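Local coordinates for protein light Chain (PDB 6BVD) that probably acts as the zinc-dependent protease of a mosaic botulinum neurotoxin, cutting a protein of the neuronal secretion machinery, at residues 167-172 with 191-196; 183-188 with 239-244; 24-29 with 156-161. All blocks are in the same frame, centred on the assembly; numbering follows the deposited sequence.

Contact 1 (167-172 with 191-196); sequences NKTGGI and SIMTVE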
# COMPACT_ATOMS: atom_id res chain seq x y z
N ASN A 167 -4.71 19.73 -15.73
CA ASN A 167 -5.78 18.78 -15.45
C ASN A 167 -7.12 19.47 -15.63
O ASN A 167 -7.23 20.67 -15.36
CB ASN A 167 -5.65 18.24 -14.03
CG ASN A 167 -4.29 17.67 -13.76
OD1 ASN A 167 -3.82 16.78 -14.48
ND2 ASN A 167 -3.63 18.20 -12.74
N LYS A 168 -8.14 18.78 -16.14
CA LYS A 168 -9.44 19.44 -16.22
C LYS A 168 -10.59 18.48 -16.22
O LYS A 168 -10.47 17.36 -16.66
CB LYS A 168 -9.53 20.34 -17.46
CG LYS A 168 -9.41 19.61 -18.76
CD LYS A 168 -9.66 20.56 -19.93
CE LYS A 168 -8.74 21.75 -19.84
NZ LYS A 168 -8.83 22.63 -21.03
N THR A 169 -11.74 18.96 -15.75
CA THR A 169 -12.94 18.13 -15.61
C THR A 169 -14.00 18.73 -16.53
O THR A 169 -13.99 19.95 -16.74
CB THR A 169 -13.38 18.09 -14.13
OG1 THR A 169 -12.30 17.55 -13.35
CG2 THR A 169 -14.61 17.24 -13.90
N GLY A 170 -14.89 17.91 -17.07
CA GLY A 170 -15.98 18.36 -17.92
C GLY A 170 -17.17 17.42 -17.92
O GLY A 170 -17.02 16.29 -17.49
N GLY A 171 -18.35 17.88 -18.36
CA GLY A 171 -19.52 17.00 -18.40
C GLY A 171 -19.83 16.62 -19.85
O GLY A 171 -19.09 17.00 -20.77
N ILE A 172 -20.94 15.90 -20.07
CA ILE A 172 -21.33 15.50 -21.43
C ILE A 172 -22.62 16.18 -21.88
O ILE A 172 -23.54 16.39 -21.08
CB ILE A 172 -21.48 13.96 -21.52
CG1 ILE A 172 -20.18 13.25 -21.07
CG2 ILE A 172 -21.90 13.56 -22.96
CD1 ILE A 172 -18.94 13.59 -21.93
N SER A 191 -24.37 13.89 -15.27
CA SER A 191 -24.08 13.15 -16.51
C SER A 191 -22.80 12.41 -16.29
O SER A 191 -22.12 12.65 -15.27
CB SER A 191 -23.95 14.10 -17.73
OG SER A 191 -22.72 14.81 -17.69
N ILE A 192 -22.46 11.52 -17.23
CA ILE A 192 -21.12 10.98 -17.28
C ILE A 192 -20.13 12.13 -17.24
O ILE A 192 -20.32 13.14 -17.93
CB ILE A 192 -20.90 10.16 -18.55
CG1 ILE A 192 -21.71 8.85 -18.49
CG2 ILE A 192 -19.48 9.71 -18.64
CD1 ILE A 192 -21.82 8.17 -19.91
N MET A 193 -19.06 11.99 -16.43
CA MET A 193 -18.06 13.05 -16.34
C MET A 193 -16.80 12.60 -17.02
O MET A 193 -16.61 11.42 -17.25
CB MET A 193 -17.83 13.47 -14.86
CG MET A 193 -19.12 14.03 -14.21
SD MET A 193 -19.80 15.56 -15.01
CE MET A 193 -18.52 16.79 -14.61
N THR A 194 -15.99 13.57 -17.44
CA THR A 194 -14.70 13.36 -18.07
C THR A 194 -13.62 14.07 -17.24
O THR A 194 -13.81 15.26 -16.88
CB THR A 194 -14.64 13.96 -19.50
OG1 THR A 194 -15.80 13.59 -20.24
CG2 THR A 194 -13.39 13.51 -20.25
N VAL A 195 -12.49 13.40 -16.99
CA VAL A 195 -11.29 14.08 -16.46
C VAL A 195 -10.06 13.87 -17.36
O VAL A 195 -9.81 12.79 -17.83
CB VAL A 195 -10.94 13.60 -15.03
CG1 VAL A 195 -9.56 14.14 -14.60
CG2 VAL A 195 -12.02 14.04 -14.06
N GLU A 196 -9.31 14.93 -17.64
CA GLU A 196 -7.99 14.80 -18.23
C GLU A 196 -7.01 14.97 -17.08
O GLU A 196 -7.01 16.03 -16.44
CB GLU A 196 -7.74 15.86 -19.30
CG GLU A 196 -8.77 15.84 -20.40
CD GLU A 196 -8.71 17.11 -21.24
OE1 GLU A 196 -7.59 17.55 -21.59
OE2 GLU A 196 -9.78 17.69 -21.47
O HOH W 1 -16.21 15.98 -21.57

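Contact 2 (183-188 with 239-244); sequences TPYKDG and GTYITE. With ACT (acetate ion), chain F.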
# COMPACT_ATOMS: atom_id res chain seq x y z
N THR A 183 -27.28 20.25 -21.09
CA THR A 183 -26.14 20.00 -20.20
C THR A 183 -26.63 19.51 -18.84
O THR A 183 -26.66 20.26 -17.88
CB THR A 183 -25.28 21.28 -20.02
OG1 THR A 183 -26.12 22.32 -19.53
CG2 THR A 183 -24.71 21.71 -21.34
N PRO A 184 -27.05 18.23 -18.77
CA PRO A 184 -27.70 17.77 -17.55
C PRO A 184 -26.82 17.83 -16.31
O PRO A 184 -27.39 17.89 -15.24
CB PRO A 184 -28.09 16.30 -17.86
CG PRO A 184 -27.38 15.97 -19.19
CD PRO A 184 -27.17 17.27 -19.89
N TYR A 185 -25.49 17.83 -16.46
CA TYR A 185 -24.60 17.94 -15.32
C TYR A 185 -24.61 19.34 -14.65
O TYR A 185 -23.95 19.51 -13.58
CB TYR A 185 -23.17 17.59 -15.75
CG TYR A 185 -22.66 18.46 -16.86
CD1 TYR A 185 -21.89 19.60 -16.57
CD2 TYR A 185 -22.95 18.19 -18.20
CE1 TYR A 185 -21.40 20.40 -17.56
CE2 TYR A 185 -22.46 18.99 -19.18
CZ TYR A 185 -21.70 20.09 -18.87
OH TYR A 185 -21.23 20.91 -19.87
N LYS A 186 -25.31 20.31 -15.25
CA LYS A 186 -25.50 21.68 -14.70
C LYS A 186 -26.93 21.90 -14.23
O LYS A 186 -27.24 22.91 -13.59
CB LYS A 186 -25.16 22.75 -15.74
CG LYS A 186 -23.74 22.66 -16.28
CD LYS A 186 -23.45 23.68 -17.40
CE LYS A 186 -23.11 25.05 -16.87
NZ LYS A 186 -22.69 25.96 -17.99
N ASP A 187 -27.80 20.92 -14.48
CA ASP A 187 -29.22 21.10 -14.23
C ASP A 187 -29.83 20.13 -13.19
O ASP A 187 -31.02 19.88 -13.26
CB ASP A 187 -30.01 20.93 -15.55
CG ASP A 187 -29.67 21.97 -16.59
OD1 ASP A 187 -29.26 23.11 -16.25
OD2 ASP A 187 -29.83 21.65 -17.79
N GLY A 188 -29.03 19.61 -12.25
CA GLY A 188 -29.52 18.69 -11.23
C GLY A 188 -29.51 17.19 -11.59
O GLY A 188 -29.47 16.37 -10.71
N GLY A 239 -25.25 17.28 -10.56
CA GLY A 239 -25.89 18.26 -11.42
C GLY A 239 -25.78 19.71 -10.88
O GLY A 239 -26.62 20.56 -11.21
N THR A 240 -24.77 19.97 -10.03
CA THR A 240 -24.55 21.32 -9.45
C THR A 240 -23.36 22.02 -10.11
O THR A 240 -22.93 23.09 -9.66
CB THR A 240 -24.23 21.26 -7.92
OG1 THR A 240 -22.93 20.71 -7.75
CG2 THR A 240 -25.24 20.37 -7.15
N TYR A 241 -22.84 21.43 -11.18
CA TYR A 241 -21.65 21.94 -11.85
C TYR A 241 -21.87 23.33 -12.45
O TYR A 241 -22.88 23.59 -13.10
CB TYR A 241 -21.21 20.94 -12.92
CG TYR A 241 -19.88 21.12 -13.61
CD1 TYR A 241 -18.77 20.38 -13.21
CD2 TYR A 241 -19.73 21.99 -14.69
CE1 TYR A 241 -17.56 20.50 -13.85
CE2 TYR A 241 -18.52 22.12 -15.34
CZ TYR A 241 -17.44 21.37 -14.91
OH TYR A 241 -16.22 21.50 -15.54
N ILE A 242 -20.93 24.25 -12.20
CA ILE A 242 -21.03 25.57 -12.85
C ILE A 242 -19.76 26.00 -13.60
O ILE A 242 -18.65 25.58 -13.28
CB ILE A 242 -21.42 26.70 -11.84
CG1 ILE A 242 -20.47 26.75 -10.63
CG2 ILE A 242 -22.81 26.46 -11.33
CD1 ILE A 242 -20.71 28.02 -9.72
N THR A 243 -19.96 26.84 -14.63
CA THR A 243 -18.88 27.49 -15.34
C THR A 243 -18.90 29.04 -15.18
O THR A 243 -17.89 29.68 -15.44
CB THR A 243 -18.95 27.18 -16.84
OG1 THR A 243 -20.22 27.63 -17.32
CG2 THR A 243 -18.80 25.66 -17.12
N GLU A 244 -20.04 29.63 -14.81
CA GLU A 244 -20.13 31.10 -14.77
C GLU A 244 -20.05 31.58 -13.32
O GLU A 244 -19.30 30.99 -12.55
CB GLU A 244 -21.40 31.58 -15.45
CG GLU A 244 -21.56 30.97 -16.86
CD GLU A 244 -20.32 31.21 -17.73
OE1 GLU A 244 -19.86 32.37 -17.78
OE2 GLU A 244 -19.79 30.26 -18.36
C ACT F . -17.72 22.83 -10.47
O ACT F . -18.93 23.13 -10.34
OXT ACT F . -17.14 22.15 -9.59
CH3 ACT F . -16.96 23.28 -11.70
O HOH W 2 -25.45 24.62 -12.49

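Contact 3 (24-29 with 156-161); sequences IRPPYY and IIWGPG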
# COMPACT_ATOMS: atom_id res chain seq x y z
N ILE A 24 -14.06 0.45 -24.98
CA ILE A 24 -15.26 1.27 -24.89
C ILE A 24 -15.28 2.34 -25.97
O ILE A 24 -14.25 2.83 -26.41
CB ILE A 24 -15.42 1.93 -23.51
CG1 ILE A 24 -14.50 3.12 -23.36
CG2 ILE A 24 -15.18 0.95 -22.41
CD1 ILE A 24 -14.55 3.70 -21.94
N ARG A 25 -16.49 2.68 -26.40
CA ARG A 25 -16.70 3.75 -27.39
C ARG A 25 -17.09 4.99 -26.61
O ARG A 25 -18.23 5.09 -26.17
CB ARG A 25 -17.82 3.38 -28.38
CG ARG A 25 -17.92 4.37 -29.57
CD ARG A 25 -19.09 3.98 -30.53
NE ARG A 25 -20.40 4.22 -29.91
CZ ARG A 25 -21.56 4.10 -30.55
NH1 ARG A 25 -21.54 3.77 -31.82
NH2 ARG A 25 -22.71 4.32 -29.93
N PRO A 26 -16.13 5.91 -26.38
CA PRO A 26 -16.47 6.95 -25.40
C PRO A 26 -17.39 8.05 -25.99
O PRO A 26 -17.59 8.09 -27.20
CB PRO A 26 -15.08 7.49 -24.94
CG PRO A 26 -14.10 7.00 -25.90
CD PRO A 26 -14.72 5.95 -26.80
N PRO A 27 -18.00 8.88 -25.12
CA PRO A 27 -18.92 9.91 -25.62
C PRO A 27 -18.24 10.78 -26.68
O PRO A 27 -17.03 11.08 -26.53
CB PRO A 27 -19.31 10.71 -24.36
CG PRO A 27 -18.39 10.24 -23.30
CD PRO A 27 -17.91 8.89 -23.65
N TYR A 28 -18.99 11.11 -27.72
CA TYR A 28 -18.59 11.89 -28.90
C TYR A 28 -17.86 11.03 -29.97
O TYR A 28 -17.56 11.53 -31.06
CB TYR A 28 -17.70 13.09 -28.51
CG TYR A 28 -18.33 14.04 -27.51
CD1 TYR A 28 -19.63 14.51 -27.69
CD2 TYR A 28 -17.63 14.45 -26.37
CE1 TYR A 28 -20.21 15.39 -26.76
CE2 TYR A 28 -18.21 15.31 -25.44
CZ TYR A 28 -19.50 15.77 -25.64
OH TYR A 28 -20.08 16.64 -24.73
N TYR A 29 -17.62 9.74 -29.71
CA TYR A 29 -16.96 8.88 -30.70
C TYR A 29 -18.00 7.96 -31.42
O TYR A 29 -17.64 6.96 -32.08
CB TYR A 29 -15.85 8.04 -30.05
CG TYR A 29 -14.58 8.84 -29.74
CD1 TYR A 29 -13.61 9.04 -30.71
CD2 TYR A 29 -14.38 9.41 -28.47
CE1 TYR A 29 -12.47 9.80 -30.45
CE2 TYR A 29 -13.22 10.14 -28.20
CZ TYR A 29 -12.28 10.32 -29.19
OH TYR A 29 -11.14 11.04 -28.94
N ILE A 156 -14.99 8.85 -16.78
CA ILE A 156 -13.93 8.34 -17.62
C ILE A 156 -12.74 9.28 -17.52
O ILE A 156 -12.87 10.48 -17.82
CB ILE A 156 -14.38 8.22 -19.09
CG1 ILE A 156 -15.61 7.29 -19.17
CG2 ILE A 156 -13.21 7.76 -19.96
CD1 ILE A 156 -16.24 7.25 -20.55
N ILE A 157 -11.60 8.74 -17.13
CA ILE A 157 -10.37 9.51 -16.95
C ILE A 157 -9.43 9.22 -18.09
O ILE A 157 -9.18 8.07 -18.38
CB ILE A 157 -9.62 9.16 -15.62
CG1 ILE A 157 -10.54 9.36 -14.40
CG2 ILE A 157 -8.31 10.04 -15.53
CD1 ILE A 157 -9.92 8.82 -13.01
N TRP A 158 -8.96 10.28 -18.76
CA TRP A 158 -7.94 10.22 -19.80
C TRP A 158 -6.61 10.82 -19.33
O TRP A 158 -6.58 11.61 -18.39
CB TRP A 158 -8.36 11.03 -21.04
CG TRP A 158 -9.61 10.63 -21.69
CD1 TRP A 158 -10.87 10.83 -21.24
CD2 TRP A 158 -9.73 10.04 -22.99
NE1 TRP A 158 -11.77 10.36 -22.16
CE2 TRP A 158 -11.10 9.87 -23.24
CE3 TRP A 158 -8.81 9.63 -23.95
CZ2 TRP A 158 -11.58 9.33 -24.45
CZ3 TRP A 158 -9.28 9.05 -25.13
CH2 TRP A 158 -10.66 8.89 -25.35
N GLY A 159 -5.54 10.54 -20.07
CA GLY A 159 -4.27 11.24 -19.93
C GLY A 159 -4.41 12.68 -20.40
O GLY A 159 -5.48 13.08 -20.82
N PRO A 160 -3.33 13.47 -20.31
CA PRO A 160 -3.44 14.88 -20.68
C PRO A 160 -3.69 15.18 -22.15
O PRO A 160 -3.36 14.37 -23.03
CB PRO A 160 -2.08 15.46 -20.28
CG PRO A 160 -1.16 14.28 -20.33
CD PRO A 160 -1.98 13.13 -19.83
N GLY A 161 -4.24 16.37 -22.38
CA GLY A 161 -4.22 16.98 -23.71
C GLY A 161 -2.84 17.55 -24.04
O GLY A 161 -1.82 17.02 -23.57

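Contact 1 (167-172 with 191-196)
The flat carboxylate of E196 has the aliphatic chain of K168 against it: CG of K168 stands above the carboxylate plane, and CD of K168 lies 3.3 Å from OE2 of E196. The two chains run side by side in the same direction, with K168 NZ still 5.0 Å from E196 OE2, so their opposite charges may attract but do not form a salt bridge.

Both belong to an antiparallel strand pair at the edge of the mixed sheet, where 168-171 is the outermost strand. K168-E196 and G170-T194 are hydrogen-bonded pairs, each with two backbone bonds; G170 N to T194 O is 2.9 Å. T169 and V195 form a non-hydrogen-bonded pair between them, and T169 OG1 packs 3.6 Å from V195 CG2. That face is turned to helix 222-237. M193, bent at chi2 (-62°) and chi3, curls its flexible thioether over the glycines, bringing CE to 3.3 Å from G170 O.

At I172, the backbone N gives S191 OG a nearly straight 3.2 Å bond, and the same hydroxyl donates to I192 O from above that carbonyl's plane. A small serine can thus receive one bond and give another at this end of the pair. On the K168 face, a water joins G171 O to T194 OG1.

T169 OG1 also bonds E229 of the HExxH motif, and the T169 side chain touches the zinc ligand H232. A short β-branched alcohol fits here: the methyl packs while the hydroxyl holds E229, consistent with steadying it beside the metal.

Contact 2 (183-188 with 239-244)
Y185 O is met by two groups of the segment that follows helix 222-237: Y241 N donates a 3.3 Å hydrogen bond to it, and G239 CA makes a CH...O contact. G239 ends the helix in a Schellman motif, its phi of 70° being easy for glycine; a side chain there would also run into G188. The two glycines therefore come together closely, and G188 N bonds G239 O at 2.8 Å. Glycine suits G188 too, because at its positive phi a CB would be jammed against the preceding carbonyl O.

The rings form an offset edge-to-face pair, the edge of Y185 turned toward the face of Y241, with planes at 77° and centroids 5.4 Å apart. CG of Y241 stands anti to its backbone N (chi1 -170°), on the side of Y185, whose CE1 comes 3.7 Å from Y241 CD2. The methyl of an acetate, probably from the crystallisation liquor, lies over one face of the Y241 ring, toward the rim, while I242 N bonds the acetate's O.

Further out, the long chain of K186 passes Y241 O with its CG and delivers NZ to T243 OG1, which donates a 2.9 Å hydrogen bond to E244 OE2 on the anti side of the carboxylate. A water donates to both K186 O and Y241 O, adding a water-mediated link.

Outside this shell, M193 touches both tyrosine side chains, and Y241 is long enough for its OH to bond T169 O on the edge strand.

Contact 3 (24-29 with 156-161)
P26 O accepts a 3.0 Å hydrogen bond from Y29 N, and this closes a type II β turn from P26 to Y29 that sets both end residues against W158. The turn follows the sheet strand 21-24. P27 suits its second position, since the proline ring already holds phi near the value required (-54°); Y28, third, takes the positive phi of 82° that the turn demands. The carbonyl O of P26 also lies at the edge of the Y29 ring, in its plane.

Across the contact everything is apolar. The side chains of P26 and W158 cross at about a right angle, CG of P26 coming 3.7 Å from CZ2 on the six-membered ring of W158. Y29 reaches W158 tip to tip, CE2 of Y29 lying 4.0 Å from CH2 of W158. F36 of the neighbouring strand makes edge-to-face contacts with both W158 and Y29, and Y52 makes another with W158, so W158 and Y29 join a small aromatic cluster with F36 and Y52.

A second apolar patch joins two isoleucines and P27. I24 and I156 lie on different strands of the mixed sheet, and I48, on strand 45-48, touches them both as well as P26 and W158. The flexible end of I156 can settle against the rigid P27 ring in this buried layer: I156 CD1 stands 4.2 Å from I24 CD1 and, also tip to tip, 3.9 Å from P27 CD.

Overall arrangement
Contact 1 sits between the other two, its centre about 12 Å from that of contact 2 and about 9 Å from that of contact 3; contacts 2 and 3 lie about 20 Å apart, centre to centre, and do not touch. Along the chain, contact 3 closes first; then 167-172, 183-188, 191-196 and 239-244 alternate between contacts 1 and 2. Strand 193-196 lies between 155-158 and 168-171 in the mixed sheet, so contacts 1 and 3 share that sheet, while contact 2 joins the loop between strands 168-171 and 193-196 to the one leaving zinc-binding helix 222-237. Together they form a continuous path from buried sheet packing to the surroundings of the zinc site.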